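PDB 3KEB: probable thiol peroxidase, which probably reduces peroxides as a thiol-dependent peroxidase of the redoxin family, within the thioredoxin-like superfamily. Local coordinates for residues V54-V59 with L68-T73. Sequence-based numbering, arbitrary orientation.
Sequences VTLLSV and LLLRET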
ATOM      1  N   VAL A  54       6.924   5.128  14.273  1.00 13.51           N
ATOM      2  CA  VAL A  54       6.152   3.955  14.529  1.00 14.70           C
ATOM      3  C   VAL A  54       5.811   3.328  13.209  1.00 14.94           C
ATOM      4  O   VAL A  54       5.299   4.023  12.317  1.00 15.03           O
ATOM      5  CB  VAL A  54       4.810   4.300  15.269  1.00 15.58           C
ATOM      6  CG1 VAL A  54       3.927   3.126  15.357  1.00 18.13           C
ATOM      7  CG2 VAL A  54       5.091   4.816  16.727  1.00 17.07           C
ATOM      8  N   THR A  55       6.093   2.035  13.102  1.00 13.99           N
ATOM      9  CA  THR A  55       5.603   1.234  11.998  1.00 14.96           C
ATOM     10  C   THR A  55       4.363   0.503  12.495  1.00 14.61           C
ATOM     11  O   THR A  55       4.312   0.013  13.628  1.00 13.19           O
ATOM     12  CB  THR A  55       6.660   0.250  11.514  1.00 15.43           C
ATOM     13  OG1 THR A  55       7.143  -0.541  12.648  1.00 15.91           O
ATOM     14  CG2 THR A  55       7.796   1.006  10.834  1.00 15.94           C
ATOM     15  N   LEU A  56       3.315   0.552  11.681  1.00 14.21           N
ATOM     16  CA  LEU A  56       2.056  -0.180  11.935  1.00 14.35           C
ATOM     17  C   LEU A  56       1.883  -1.135  10.782  1.00 12.35           C
ATOM     18  O   LEU A  56       2.637  -1.050   9.737  1.00 14.12           O
ATOM     19  CB  LEU A  56       0.849   0.787  12.021  1.00 15.40           C
ATOM     20  CG  LEU A  56       0.862   1.993  12.984  1.00 18.34           C
ATOM     21  CD1 LEU A  56      -0.274   2.963  12.680  1.00 18.27           C
ATOM     22  CD2 LEU A  56       0.812   1.520  14.403  1.00 19.42           C
ATOM     23  N   LEU A  57       1.071  -2.173  10.988  1.00 12.93           N
ATOM     24  CA  LEU A  57       0.727  -3.042   9.864  1.00 10.23           C
ATOM     25  C   LEU A  57       0.020  -2.247   8.804  1.00 11.09           C
ATOM     26  O   LEU A  57       0.377  -2.170   7.578  1.00  5.47           O
ATOM     27  CB  LEU A  57      -0.097  -4.261  10.289  1.00  9.90           C
ATOM     28  CG  LEU A  57       0.576  -5.277  11.175  1.00 12.47           C
ATOM     29  CD1 LEU A  57      -0.423  -6.404  11.592  1.00 11.25           C
ATOM     30  CD2 LEU A  57       1.851  -5.877  10.360  1.00 12.94           C
ATOM     31  N   SER A  58      -1.032  -1.511   9.214  1.00  2.95           N
ATOM     32  CA  SER A  58      -1.663  -0.709   8.278  1.00  6.99           C
ATOM     33  C   SER A  58      -2.659   0.253   9.102  1.00  6.49           C
ATOM     34  O   SER A  58      -2.976  -0.133  10.170  1.00  9.49           O
ATOM     35  CB  SER A  58      -2.656  -1.507   7.472  1.00  9.93           C
ATOM     36  OG  SER A  58      -3.678  -0.677   6.822  1.00 10.62           O
ATOM     37  N   VAL A  59      -2.951   1.439   8.620  1.00 11.23           N
ATOM     38  CA  VAL A  59      -4.015   2.333   9.184  1.00 10.08           C
ATOM     39  C   VAL A  59      -5.440   1.785   9.012  1.00 12.61           C
ATOM     40  O   VAL A  59      -6.394   2.314   9.627  1.00 11.81           O
ATOM     41  CB  VAL A  59      -3.996   3.781   8.564  1.00 12.96           C
ATOM     42  CG1 VAL A  59      -2.743   4.550   8.928  1.00 13.22           C
ATOM     43  CG2 VAL A  59      -4.199   3.769   7.016  1.00 13.89           C
ATOM     44  N   LEU A  68      -5.921   1.370  16.835  1.00 12.43           N
ATOM     45  CA  LEU A  68      -5.954   1.399  18.327  1.00 13.28           C
ATOM     46  C   LEU A  68      -4.584   1.710  18.898  1.00 13.85           C
ATOM     47  O   LEU A  68      -4.425   2.535  19.788  1.00 11.75           O
ATOM     48  CB  LEU A  68      -6.462   0.062  18.849  1.00 13.21           C
ATOM     49  CG  LEU A  68      -6.555  -0.122  20.332  1.00 16.42           C
ATOM     50  CD1 LEU A  68      -7.714   0.748  20.843  1.00 16.56           C
ATOM     51  CD2 LEU A  68      -6.822  -1.624  20.605  1.00 17.33           C
ATOM     52  N   LEU A  69      -3.562   1.023  18.385  1.00  9.81           N
ATOM     53  CA  LEU A  69      -2.214   1.303  18.791  1.00 12.65           C
ATOM     54  C   LEU A  69      -1.766   2.709  18.469  1.00 12.06           C
ATOM     55  O   LEU A  69      -0.992   3.316  19.254  1.00 12.27           O
ATOM     56  CB  LEU A  69      -1.268   0.344  18.077  1.00 10.15           C
ATOM     57  CG  LEU A  69       0.259   0.447  18.401  1.00 16.00           C
ATOM     58  CD1 LEU A  69       0.576   0.149  19.803  1.00 15.14           C
ATOM     59  CD2 LEU A  69       1.039  -0.504  17.529  1.00 15.01           C
ATOM     60  N   LEU A  70      -2.183   3.201  17.314  1.00 11.22           N
ATOM     61  CA  LEU A  70      -1.902   4.578  16.972  1.00 13.02           C
ATOM     62  C   LEU A  70      -2.532   5.504  18.014  1.00 14.30           C
ATOM     63  O   LEU A  70      -1.908   6.478  18.407  1.00 13.29           O
ATOM     64  CB  LEU A  70      -2.429   4.946  15.589  1.00 12.55           C
ATOM     65  CG  LEU A  70      -2.089   6.361  15.069  1.00 14.78           C
ATOM     66  CD1 LEU A  70      -0.563   6.649  15.216  1.00 13.88           C
ATOM     67  CD2 LEU A  70      -2.535   6.506  13.621  1.00 16.05           C
ATOM     68  N   ARG A  71      -3.781   5.206  18.401  1.00 14.37           N
ATOM     69  CA  ARG A  71      -4.465   6.002  19.365  1.00 14.43           C
ATOM     70  C   ARG A  71      -3.719   6.038  20.713  1.00 14.61           C
ATOM     71  O   ARG A  71      -3.620   7.107  21.369  1.00 13.43           O
ATOM     72  CB  ARG A  71      -5.901   5.491  19.568  1.00 15.96           C
ATOM     73  CG  ARG A  71      -6.743   6.323  20.584  1.00 17.33           C
ATOM     74  CD  ARG A  71      -8.019   5.587  21.079  1.00 21.25           C
ATOM     75  NE  ARG A  71      -7.683   4.585  22.108  1.00 25.41           N
ATOM     76  CZ  ARG A  71      -8.511   3.623  22.551  1.00 27.18           C
ATOM     77  NH1 ARG A  71      -9.741   3.502  22.057  1.00 25.31           N
ATOM     78  NH2 ARG A  71      -8.111   2.795  23.509  1.00 26.61           N
ATOM     79  N   GLU A  72      -3.237   4.886  21.172  1.00 14.41           N
ATOM     80  CA  GLU A  72      -2.534   4.819  22.464  1.00 14.52           C
ATOM     81  C   GLU A  72      -1.228   5.638  22.391  1.00 12.55           C
ATOM     82  O   GLU A  72      -0.790   6.259  23.347  1.00 11.58           O
ATOM     83  CB  GLU A  72      -2.257   3.344  22.825  1.00 16.10           C
ATOM     84  CG  GLU A  72      -3.543   2.614  23.085  1.00 18.98           C
ATOM     85  CD  GLU A  72      -4.337   3.249  24.172  1.00 25.20           C
ATOM     86  OE1 GLU A  72      -3.809   3.225  25.299  1.00 30.11           O
ATOM     87  OE2 GLU A  72      -5.442   3.802  23.907  1.00 30.73           O
ATOM     88  N   THR A  73      -0.626   5.621  21.236  1.00 12.76           N
ATOM     89  CA  THR A  73       0.622   6.356  20.989  1.00 14.08           C
ATOM     90  C   THR A  73       0.311   7.876  20.975  1.00 13.46           C
ATOM     91  O   THR A  73       1.063   8.640  21.563  1.00 14.52           O
ATOM     92  CB  THR A  73       1.256   5.969  19.631  1.00 14.29           C
ATOM     93  OG1 THR A  73       1.526   4.562  19.571  1.00 15.48           O
ATOM     94  CG2 THR A  73       2.606   6.721  19.409  1.00 15.59           C
TER
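L56 meets the helix with both branches of its side chain: CD2 lies 3.7 Å from CD2 of L69, and CD1 reaches to 4.1 Å from CB of L70, whose side chain it crosses at about a right angle. With CG anti to its own carbonyl carbon (chi1 -53°), L56 turns its fork toward the helix, one methyl to each of these consecutive leucines, a place that suits a branched, wholly apolar chain. Two residues earlier, V54 and T73 reach toward each other tip to tip, CG2 of V54 standing 4.1 Å from CG2 of T73. Threonine fits here because its two branches divide the work: the methyl faces the valine, while OG1 donates a 2.8 Å hydrogen bond to O of L69, one turn earlier. That carbonyl also takes the helical bond from N of T73, the two donors coming from opposite faces of its plane. The hydroxyl's bond helps to hold the methyl toward V54. Farther out, NE and NH2 of R71 both donate to OE2 of E72 in a salt bridge, away from the strand. L70 also packs on L85 and V87 of strand 84-89, and L69 on F161 and F162. Helix 67-77 is the crossover between parallel strands 51-55 and 84-89, a beta-alpha-beta unit of the thioredoxin-like fold. No hydrogen bond spans the two segments; apolar side chains seat the helix by shape and hydrophobic burial.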